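PDB 5TX7: D-isomer specific 2-hydroxyacid dehydrogenase family protein from Desulfovibrio vulgaris, which probably catalyses the NAD-dependent interconversion of D-2-hydroxyacids and 2-oxoacids. Local coordinates for residues L67-T75 and L298-F309; G239-A248 and L264-L275. All coordinates share one frame; numbering follows the deposited sequence.

How the contacts relate
From the N terminus the chain first builds the five-stranded parallel sheet that contains residues 67-75. It then passes through the seven-stranded NAD-binding domain and returns with helix 292-310. Contact 1 is made when that late helix packs on strand 69-72, closing a loop of more than 220 residues. Contact 2 lies wholly within this loop and closes a much shorter one: 239-248 meets 264-275 after the rest of helix 244-253 and strand 256-261. The loops nest and do not cross. The centres of contacts 1 and 2 are about 33 Å apart. Contact 1 unites distant sequence in one domain, and contact 2 ties the start of helix 244-253 to the loop after strand 256-261 in the other domain.

Contact 1. Residues L67-T75 and L298-F309; sequences LRFVSVLAT and LMDSTAANIRSF
CG stands anti to the backbone N in both Phe-69 (chi1 -178°) and Phe-309 (chi1 171°), and the two side chains slide past one another in opposite directions. The setting is the flavodoxin-like domain of this dehydrogenase family: a five-stranded parallel sheet whose strand 69-72 is covered by helix 292-310, which runs nearly antiparallel to the strand with axes 9.1 Å apart. The phenyl planes lie within 4° of parallel, but their centroids are 4.7 Å apart and the rings barely overlap. Each ring instead carries the other's CB over its face. Phe-69 CB stands 3.6 Å from the centroid of the Phe-309 ring, and Phe-309 CB answers at 3.8 Å from that of Phe-69, giving reciprocal CH-pi contacts. Ile-306 adds CG1 near CE2 of Phe-69.

Further along, the contact turns polar. Asn-305 ND2 donates an almost straight bond, 3.2 Å long, to Ser-71 OG, which lies in the plane of the amide. The same ND2 also serves Asn-94 O, its stronger partner, while OD1 accepts from Asn-316, so bonds at both ends of the amide fix its rotation. A water sits 2.6 Å from Ser-71 OG and donates to Thr-302 OG1, with a weak bond to Val-72 O; it joins strand to helix among buried residues. Beyond it, Leu-73, at the centre of an inverse gamma turn, crosses Thr-302 at about a right angle, and its CD2 rests 3.7 Å from Thr-302 CG2. Leu-298 closes this end with its methyls against the Leu-73 and Ala-74 backbone. Leu-298 O receives both Thr-302 OG1, at 2.7 Å, and Thr-302 N, which reach it from opposite faces of the carbonyl plane.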
loop_
_atom_site.group_PDB
_atom_site.type_symbol
_atom_site.label_atom_id
_atom_site.label_comp_id
_atom_site.label_asym_id
_atom_site.label_seq_id
_atom_site.Cartn_x
_atom_site.Cartn_y
_atom_site.Cartn_z
ATOM N N LEU A 67 -39.312 2.945 21.922
ATOM C CA LEU A 67 -38.123 2.306 21.359
ATOM C C LEU A 67 -38.148 0.806 21.597
ATOM O O LEU A 67 -38.204 0.360 22.733
ATOM C CB LEU A 67 -36.851 2.918 21.962
ATOM C CG LEU A 67 -35.490 2.421 21.455
ATOM C CD1 LEU A 67 -35.414 2.538 19.946
ATOM C CD2 LEU A 67 -34.378 3.203 22.123
ATOM N N ARG A 68 -38.127 0.036 20.513
ATOM C CA ARG A 68 -38.166 -1.421 20.583
ATOM C C ARG A 68 -36.873 -2.118 20.176
ATOM O O ARG A 68 -36.674 -3.257 20.573
ATOM C CB ARG A 68 -39.341 -1.955 19.763
ATOM C CG ARG A 68 -40.702 -1.355 20.118
ATOM C CD ARG A 68 -40.972 -1.208 21.623
ATOM N NE ARG A 68 -42.325 -0.716 21.889
ATOM C CZ ARG A 68 -42.898 -0.610 23.089
ATOM N NH1 ARG A 68 -42.243 -0.965 24.197
ATOM N NH2 ARG A 68 -44.158 -0.163 23.177
ATOM N N PHE A 69 -35.978 -1.451 19.436
ATOM C CA PHE A 69 -34.751 -2.098 18.945
ATOM C C PHE A 69 -33.643 -1.110 18.605
ATOM O O PHE A 69 -33.878 -0.108 17.922
ATOM C CB PHE A 69 -35.071 -2.951 17.709
ATOM C CG PHE A 69 -33.887 -3.692 17.149
ATOM C CD1 PHE A 69 -33.152 -4.571 17.943
ATOM C CD2 PHE A 69 -33.514 -3.540 15.813
ATOM C CE1 PHE A 69 -32.070 -5.267 17.424
ATOM C CE2 PHE A 69 -32.427 -4.238 15.312
ATOM C CZ PHE A 69 -31.710 -5.096 16.112
ATOM N N VAL A 70 -32.434 -1.401 19.079
ATOM C CA VAL A 70 -31.263 -0.599 18.720
ATOM C C VAL A 70 -30.271 -1.431 17.913
ATOM O O VAL A 70 -29.898 -2.536 18.326
ATOM C CB VAL A 70 -30.580 -0.032 19.963
ATOM C CG1 VAL A 70 -29.336 0.769 19.573
ATOM C CG2 VAL A 70 -31.570 0.832 20.739
ATOM N N SER A 71 -29.871 -0.924 16.754
ATOM C CA SER A 71 -28.771 -1.540 16.022
ATOM C C SER A 71 -27.598 -0.562 15.970
ATOM O O SER A 71 -27.769 0.607 15.614
ATOM C CB SER A 71 -29.194 -1.970 14.619
ATOM O OG SER A 71 -28.302 -2.968 14.124
ATOM N N VAL A 72 -26.423 -1.052 16.349
ATOM C CA VAL A 72 -25.223 -0.244 16.396
ATOM C C VAL A 72 -24.428 -0.447 15.115
ATOM O O VAL A 72 -24.142 -1.589 14.730
ATOM C CB VAL A 72 -24.357 -0.609 17.607
ATOM C CG1 VAL A 72 -23.093 0.248 17.648
ATOM C CG2 VAL A 72 -25.163 -0.444 18.884
ATOM N N LEU A 73 -24.032 0.671 14.502
ATOM C CA LEU A 73 -23.385 0.706 13.189
ATOM C C LEU A 73 -21.873 0.598 13.354
ATOM O O LEU A 73 -21.104 1.455 12.908
ATOM C CB LEU A 73 -23.763 1.998 12.448
ATOM C CG LEU A 73 -25.251 2.311 12.272
ATOM C CD1 LEU A 73 -25.448 3.744 11.790
ATOM C CD2 LEU A 73 -25.892 1.322 11.319
ATOM N N ALA A 74 -21.468 -0.498 13.978
ATOM C CA ALA A 74 -20.101 -0.729 14.405
ATOM C C ALA A 74 -20.037 -2.107 15.048
ATOM O O ALA A 74 -21.058 -2.726 15.299
ATOM C CB ALA A 74 -19.663 0.340 15.417
ATOM N N THR A 75 -18.830 -2.565 15.311
ATOM C CA THR A 75 -18.609 -3.758 16.115
ATOM C C THR A 75 -18.629 -3.378 17.597
ATOM O O THR A 75 -19.147 -4.122 18.436
ATOM C CB THR A 75 -17.259 -4.404 15.761
ATOM O OG1 THR A 75 -17.168 -4.575 14.334
ATOM C CG2 THR A 75 -17.125 -5.757 16.439
ATOM N N LEU A 298 -21.639 -3.104 6.093
ATOM C CA LEU A 298 -22.235 -2.591 7.323
ATOM C C LEU A 298 -23.718 -2.209 7.157
ATOM O O LEU A 298 -24.539 -2.496 8.029
ATOM C CB LEU A 298 -21.391 -1.426 7.848
ATOM C CG LEU A 298 -21.746 -0.750 9.151
ATOM C CD1 LEU A 298 -21.989 -1.733 10.275
ATOM C CD2 LEU A 298 -20.624 0.214 9.514
ATOM N N MET A 299 -24.046 -1.586 6.033
ATOM C CA MET A 299 -25.426 -1.226 5.725
ATOM C C MET A 299 -26.289 -2.471 5.588
ATOM O O MET A 299 -27.347 -2.547 6.189
ATOM C CB MET A 299 -25.486 -0.403 4.435
ATOM C CG MET A 299 -26.875 0.116 4.057
ATOM S SD MET A 299 -27.495 1.437 5.110
ATOM C CE MET A 299 -26.384 2.768 4.647
ATOM N N ASP A 300 -25.834 -3.436 4.778
ATOM C CA ASP A 300 -26.565 -4.690 4.554
ATOM C C ASP A 300 -26.777 -5.488 5.839
ATOM O O ASP A 300 -27.890 -5.988 6.081
ATOM C CB ASP A 300 -25.849 -5.579 3.544
ATOM C CG ASP A 300 -26.010 -5.111 2.094
ATOM O OD1 ASP A 300 -27.064 -4.537 1.731
ATOM O OD2 ASP A 300 -25.064 -5.358 1.292
ATOM N N SER A 301 -25.724 -5.598 6.656
ATOM C CA SER A 301 -25.803 -6.322 7.930
ATOM C C SER A 301 -26.739 -5.642 8.918
ATOM O O SER A 301 -27.432 -6.316 9.665
ATOM C CB SER A 301 -24.419 -6.478 8.572
ATOM O OG SER A 301 -23.563 -7.301 7.793
ATOM N N THR A 302 -26.755 -4.313 8.920
ATOM C CA THR A 302 -27.729 -3.546 9.693
ATOM C C THR A 302 -29.179 -3.811 9.214
ATOM O O THR A 302 -30.086 -3.953 10.045
ATOM C CB THR A 302 -27.400 -2.048 9.633
ATOM O OG1 THR A 302 -26.077 -1.857 10.167
ATOM C CG2 THR A 302 -28.393 -1.219 10.425
ATOM N N ALA A 303 -29.397 -3.891 7.901
ATOM C CA ALA A 303 -30.722 -4.263 7.376
ATOM C C ALA A 303 -31.118 -5.684 7.806
ATOM O O ALA A 303 -32.276 -5.928 8.177
ATOM C CB ALA A 303 -30.771 -4.140 5.865
ATOM N N ALA A 304 -30.143 -6.603 7.791
ATOM C CA ALA A 304 -30.363 -7.986 8.251
ATOM C C ALA A 304 -30.760 -8.067 9.712
ATOM O O ALA A 304 -31.668 -8.826 10.052
ATOM C CB ALA A 304 -29.120 -8.823 8.019
ATOM N N ASN A 305 -30.066 -7.290 10.563
ATOM C CA ASN A 305 -30.384 -7.171 11.992
ATOM C C ASN A 305 -31.827 -6.696 12.220
ATOM O O ASN A 305 -32.546 -7.249 13.046
ATOM C CB ASN A 305 -29.433 -6.163 12.689
ATOM C CG ASN A 305 -28.005 -6.692 12.888
ATOM O OD1 ASN A 305 -27.692 -7.832 12.572
ATOM N ND2 ASN A 305 -27.139 -5.850 13.435
ATOM N N ILE A 306 -32.233 -5.655 11.491
ATOM C CA ILE A 306 -33.587 -5.084 11.596
ATOM C C ILE A 306 -34.628 -6.070 11.074
ATOM O O ILE A 306 -35.675 -6.242 11.695
ATOM C CB ILE A 306 -33.710 -3.746 10.828
ATOM C CG1 ILE A 306 -32.804 -2.673 11.437
ATOM C CG2 ILE A 306 -35.149 -3.243 10.824
ATOM C CD1 ILE A 306 -32.546 -1.499 10.500
ATOM N N ARG A 307 -34.339 -6.698 9.934
ATOM C CA ARG A 307 -35.216 -7.723 9.330
ATOM C C ARG A 307 -35.453 -8.857 10.330
ATOM O O ARG A 307 -36.602 -9.261 10.559
ATOM C CB ARG A 307 -34.613 -8.257 8.024
ATOM C CG ARG A 307 -35.600 -8.898 7.055
ATOM C CD ARG A 307 -34.980 -9.294 5.703
ATOM N NE ARG A 307 -34.250 -8.180 5.055
ATOM C CZ ARG A 307 -32.912 -8.064 4.917
ATOM N NH1 ARG A 307 -32.054 -9.008 5.340
ATOM N NH2 ARG A 307 -32.411 -6.984 4.320
ATOM N N SER A 308 -34.370 -9.325 10.957
ATOM C CA SER A 308 -34.444 -10.377 11.976
ATOM C C SER A 308 -35.239 -9.975 13.214
ATOM O O SER A 308 -35.995 -10.784 13.767
ATOM C CB SER A 308 -33.053 -10.803 12.405
ATOM O OG SER A 308 -32.355 -11.362 11.316
ATOM N N PHE A 309 -35.068 -8.736 13.666
ATOM C CA PHE A 309 -35.850 -8.237 14.798
ATOM C C PHE A 309 -37.348 -8.239 14.477
ATOM O O PHE A 309 -38.147 -8.650 15.307
ATOM C CB PHE A 309 -35.415 -6.833 15.231
ATOM C CG PHE A 309 -36.339 -6.233 16.233
ATOM C CD1 PHE A 309 -36.340 -6.705 17.543
ATOM C CD2 PHE A 309 -37.267 -5.264 15.861
ATOM C CE1 PHE A 309 -37.221 -6.191 18.477
ATOM C CE2 PHE A 309 -38.156 -4.752 16.786
ATOM C CZ PHE A 309 -38.133 -5.216 18.093
HETATM O O HOH W 1 -26.217 -2.102 12.829
#

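Contact 2. Residues G239-A248 and L264-L275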
loop_
_atom_site.group_PDB
_atom_site.type_symbol
_atom_site.label_atom_id
_atom_site.label_comp_id
_atom_site.label_asym_id
_atom_site.label_seq_id
_atom_site.Cartn_x
_atom_site.Cartn_y
_atom_site.Cartn_z
ATOM N N GLY A 239 -6.245 3.225 20.873
ATOM C CA GLY A 239 -5.213 4.158 21.346
ATOM C C GLY A 239 -4.517 3.795 22.649
ATOM O O GLY A 239 -3.296 3.761 22.696
ATOM N N PRO A 240 -5.285 3.490 23.704
ATOM C CA PRO A 240 -4.677 3.125 24.991
ATOM C C PRO A 240 -3.878 1.815 25.031
ATOM O O PRO A 240 -3.319 1.482 26.072
ATOM C CB PRO A 240 -5.880 3.077 25.961
ATOM C CG PRO A 240 -6.905 3.945 25.340
ATOM C CD PRO A 240 -6.732 3.745 23.846
ATOM N N LEU A 241 -3.802 1.087 23.926
ATOM C CA LEU A 241 -2.849 -0.015 23.806
ATOM C C LEU A 241 -1.384 0.452 23.872
ATOM O O LEU A 241 -0.509 -0.347 24.184
ATOM C CB LEU A 241 -3.107 -0.817 22.518
ATOM C CG LEU A 241 -4.425 -1.565 22.406
ATOM C CD1 LEU A 241 -4.527 -2.224 21.045
ATOM C CD2 LEU A 241 -4.558 -2.608 23.498
ATOM N N LEU A 242 -1.125 1.728 23.600
ATOM C CA LEU A 242 0.232 2.300 23.645
ATOM C C LEU A 242 0.454 3.189 24.845
ATOM O O LEU A 242 -0.478 3.859 25.286
ATOM C CB LEU A 242 0.441 3.232 22.450
ATOM C CG LEU A 242 0.144 2.830 21.042
ATOM C CD1 LEU A 242 0.603 3.941 20.109
ATOM C CD2 LEU A 242 0.912 1.566 20.813
ATOM N N ASP A 243 1.700 3.227 25.324
ATOM C CA ASP A 243 2.188 4.347 26.136
ATOM C C ASP A 243 2.716 5.356 25.119
ATOM O O ASP A 243 3.799 5.175 24.552
ATOM C CB ASP A 243 3.278 3.888 27.118
ATOM C CG ASP A 243 3.916 5.053 27.910
ATOM O OD1 ASP A 243 3.546 6.230 27.715
ATOM O OD2 ASP A 243 4.811 4.795 28.742
ATOM N N GLU A 244 1.930 6.401 24.873
ATOM C CA GLU A 244 2.207 7.387 23.815
ATOM C C GLU A 244 3.552 8.094 23.995
ATOM O O GLU A 244 4.228 8.403 23.009
ATOM C CB GLU A 244 1.056 8.415 23.703
ATOM C CG GLU A 244 -0.284 7.809 23.250
ATOM C CD GLU A 244 -1.336 8.844 22.864
ATOM O OE1 GLU A 244 -1.255 10.027 23.310
ATOM O OE2 GLU A 244 -2.273 8.482 22.101
ATOM N N ARG A 245 3.941 8.316 25.250
ATOM C CA ARG A 245 5.228 8.933 25.591
ATOM C C ARG A 245 6.410 8.075 25.137
ATOM O O ARG A 245 7.306 8.539 24.445
ATOM C CB ARG A 245 5.294 9.183 27.107
ATOM C CG ARG A 245 6.604 9.749 27.645
ATOM C CD ARG A 245 7.085 10.992 26.900
ATOM N NE ARG A 245 6.144 12.111 27.014
ATOM C CZ ARG A 245 6.417 13.383 26.705
ATOM N NH1 ARG A 245 7.624 13.750 26.258
ATOM N NH2 ARG A 245 5.466 14.307 26.852
ATOM N N ALA A 246 6.393 6.815 25.531
ATOM C CA ALA A 246 7.452 5.868 25.178
ATOM C C ALA A 246 7.615 5.722 23.671
ATOM O O ALA A 246 8.742 5.629 23.164
ATOM C CB ALA A 246 7.190 4.517 25.817
ATOM N N VAL A 247 6.492 5.729 22.956
ATOM C CA VAL A 247 6.516 5.596 21.498
ATOM C C VAL A 247 7.129 6.854 20.860
ATOM O O VAL A 247 7.958 6.752 19.952
ATOM C CB VAL A 247 5.109 5.264 20.959
ATOM C CG1 VAL A 247 5.066 5.287 19.439
ATOM C CG2 VAL A 247 4.654 3.902 21.475
ATOM N N ALA A 248 6.743 8.037 21.343
ATOM C CA ALA A 248 7.338 9.274 20.846
ATOM C C ALA A 248 8.868 9.255 21.010
ATOM O O ALA A 248 9.596 9.528 20.067
ATOM C CB ALA A 248 6.735 10.473 21.550
ATOM N N LEU A 264 -5.754 7.140 18.514
ATOM C CA LEU A 264 -5.005 7.804 19.589
ATOM C C LEU A 264 -5.850 7.770 20.885
ATOM O O LEU A 264 -7.059 7.555 20.845
ATOM C CB LEU A 264 -4.669 9.240 19.214
ATOM C CG LEU A 264 -3.814 9.488 17.972
ATOM C CD1 LEU A 264 -3.731 11.017 17.724
ATOM C CD2 LEU A 264 -2.412 8.932 18.147
ATOM N N SER A 265 -5.198 7.936 22.028
ATOM C CA SER A 265 -5.880 7.879 23.323
ATOM C C SER A 265 -6.854 9.035 23.515
ATOM O O SER A 265 -7.886 8.839 24.164
ATOM C CB SER A 265 -4.870 7.828 24.461
ATOM O OG SER A 265 -4.082 6.650 24.336
ATOM N N GLN A 266 -6.525 10.209 22.962
ATOM C CA GLN A 266 -7.489 11.324 22.846
ATOM C C GLN A 266 -7.750 11.645 21.378
ATOM O O GLN A 266 -6.837 12.013 20.643
ATOM C CB GLN A 266 -7.040 12.602 23.599
ATOM C CG GLN A 266 -5.701 13.205 23.186
ATOM C CD GLN A 266 -5.444 14.596 23.804
ATOM O OE1 GLN A 266 -6.349 15.244 24.366
ATOM N NE2 GLN A 266 -4.194 15.056 23.693
ATOM N N GLU A 267 -9.007 11.502 20.957
ATOM C CA GLU A 267 -9.449 11.829 19.600
ATOM C C GLU A 267 -10.583 12.871 19.659
ATOM O O GLU A 267 -11.622 12.595 20.246
ATOM C CB GLU A 267 -9.936 10.564 18.896
ATOM C CG GLU A 267 -8.865 9.491 18.662
ATOM C CD GLU A 267 -9.441 8.164 18.147
ATOM O OE1 GLU A 267 -10.507 8.189 17.510
ATOM O OE2 GLU A 267 -8.833 7.085 18.372
ATOM N N PRO A 268 -10.424 14.056 19.070
ATOM C CA PRO A 268 -9.221 14.484 18.350
ATOM C C PRO A 268 -8.051 14.849 19.281
ATOM O O PRO A 268 -8.268 15.137 20.462
ATOM C CB PRO A 268 -9.690 15.728 17.565
ATOM C CG PRO A 268 -11.118 15.973 17.933
ATOM C CD PRO A 268 -11.464 15.100 19.093
ATOM N N PRO A 269 -6.823 14.848 18.744
ATOM C CA PRO A 269 -5.654 15.135 19.574
ATOM C C PRO A 269 -5.473 16.607 19.931
ATOM O O PRO A 269 -5.975 17.479 19.237
ATOM C CB PRO A 269 -4.475 14.652 18.710
ATOM C CG PRO A 269 -4.970 14.731 17.316
ATOM C CD PRO A 269 -6.438 14.394 17.391
ATOM N N ALA A 270 -4.731 16.860 21.004
ATOM C CA ALA A 270 -4.266 18.212 21.335
ATOM C C ALA A 270 -3.039 18.494 20.485
ATOM O O ALA A 270 -2.389 17.575 19.989
ATOM C CB ALA A 270 -3.897 18.307 22.792
ATOM N N ALA A 271 -2.708 19.774 20.335
ATOM C CA ALA A 271 -1.456 20.184 19.692
ATOM C C ALA A 271 -0.210 19.604 20.400
ATOM O O ALA A 271 0.769 19.265 19.738
ATOM C CB ALA A 271 -1.378 21.708 19.626
ATOM N N ASP A 272 -0.284 19.466 21.728
ATOM C CA ASP A 272 0.804 18.928 22.550
ATOM C C ASP A 272 0.815 17.387 22.801
ATOM O O ASP A 272 1.563 16.915 23.657
ATOM C CB ASP A 272 0.863 19.699 23.884
ATOM C CG ASP A 272 -0.290 19.346 24.847
ATOM O OD1 ASP A 272 -1.257 18.626 24.498
ATOM O OD2 ASP A 272 -0.242 19.856 25.986
ATOM N N ASN A 273 -0.001 16.617 22.077
ATOM C CA ASN A 273 0.138 15.151 22.079
ATOM C C ASN A 273 1.549 14.849 21.575
ATOM O O ASN A 273 1.932 15.354 20.519
ATOM C CB ASN A 273 -0.909 14.503 21.158
ATOM C CG ASN A 273 -0.940 12.976 21.256
ATOM O OD1 ASN A 273 0.092 12.314 21.161
ATOM N ND2 ASN A 273 -2.143 12.408 21.421
ATOM N N PRO A 274 2.330 14.037 22.319
ATOM C CA PRO A 274 3.729 13.832 21.900
ATOM C C PRO A 274 3.872 13.161 20.526
ATOM O O PRO A 274 4.869 13.376 19.835
ATOM C CB PRO A 274 4.317 12.944 23.012
ATOM C CG PRO A 274 3.129 12.284 23.640
ATOM C CD PRO A 274 2.003 13.265 23.539
ATOM N N LEU A 275 2.864 12.392 20.110
ATOM C CA LEU A 275 2.886 11.739 18.798
ATOM C C LEU A 275 2.714 12.682 17.608
ATOM O O LEU A 275 3.095 12.315 16.492
ATOM C CB LEU A 275 1.894 10.571 18.760
ATOM C CG LEU A 275 2.262 9.440 19.746
ATOM C CD1 LEU A 275 1.102 8.471 19.933
ATOM C CD2 LEU A 275 3.539 8.717 19.338
HETATM O O HOH W 2 -8.702 4.475 20.853
#
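The backbones come together at both ends of the contact, with Gly-239 CA 4.1 Å from Leu-264 CA and Ala-248 CA 5.5 Å from Leu-275 CA, while between them the loop 266-272 bows outward through a cis peptide bond before Pro-268. Glu-244, in the first turn of helix 244-253, spans the gap. Its chain extends beyond CG and its carboxylate lies between Ser-265 and Asn-273. Ser-265 N donates to OE2 at 3.0 Å in a nearly linear bond (176°), approaching on the syn side but 34° out of the carboxylate plane. OE1 takes a weak, bent bond from Asn-273 ND2, with the amide turned 45° from the carboxylate. Asn-273 is also an N-cap: its OD1 accepts from Leu-275 N at 3.0 Å on a carbonyl lone pair.

Next to these polar groups, Leu-275 crosses the Glu-244 chain at about a right angle, bringing CD1 within 3.7 Å of Glu-244 CG. Its other methyl, CD2, touches Val-247 CG1 at 3.8 Å. Pro-274 CB meets Ala-248 CB at 3.8 Å and lies over one face of the Arg-245 guanidinium, toward its rim.

Within the Rossmann-type NAD-binding domain, the loop also carries Glu-267, whose OE1 bonds to His-286, an arrangement consistent with the family's active-site Glu-His pair. Trp-130 of the second subunit packs on Leu-264, Glu-267, Pro-268 and Pro-269. By accepting firmly from Ser-265 N and weakly from Asn-273, the Glu-244 carboxylate probably helps set the path of the loop, while Leu-264 N, donating to Glu-267 OE2, holds the other carboxylate oxygen of Glu-267.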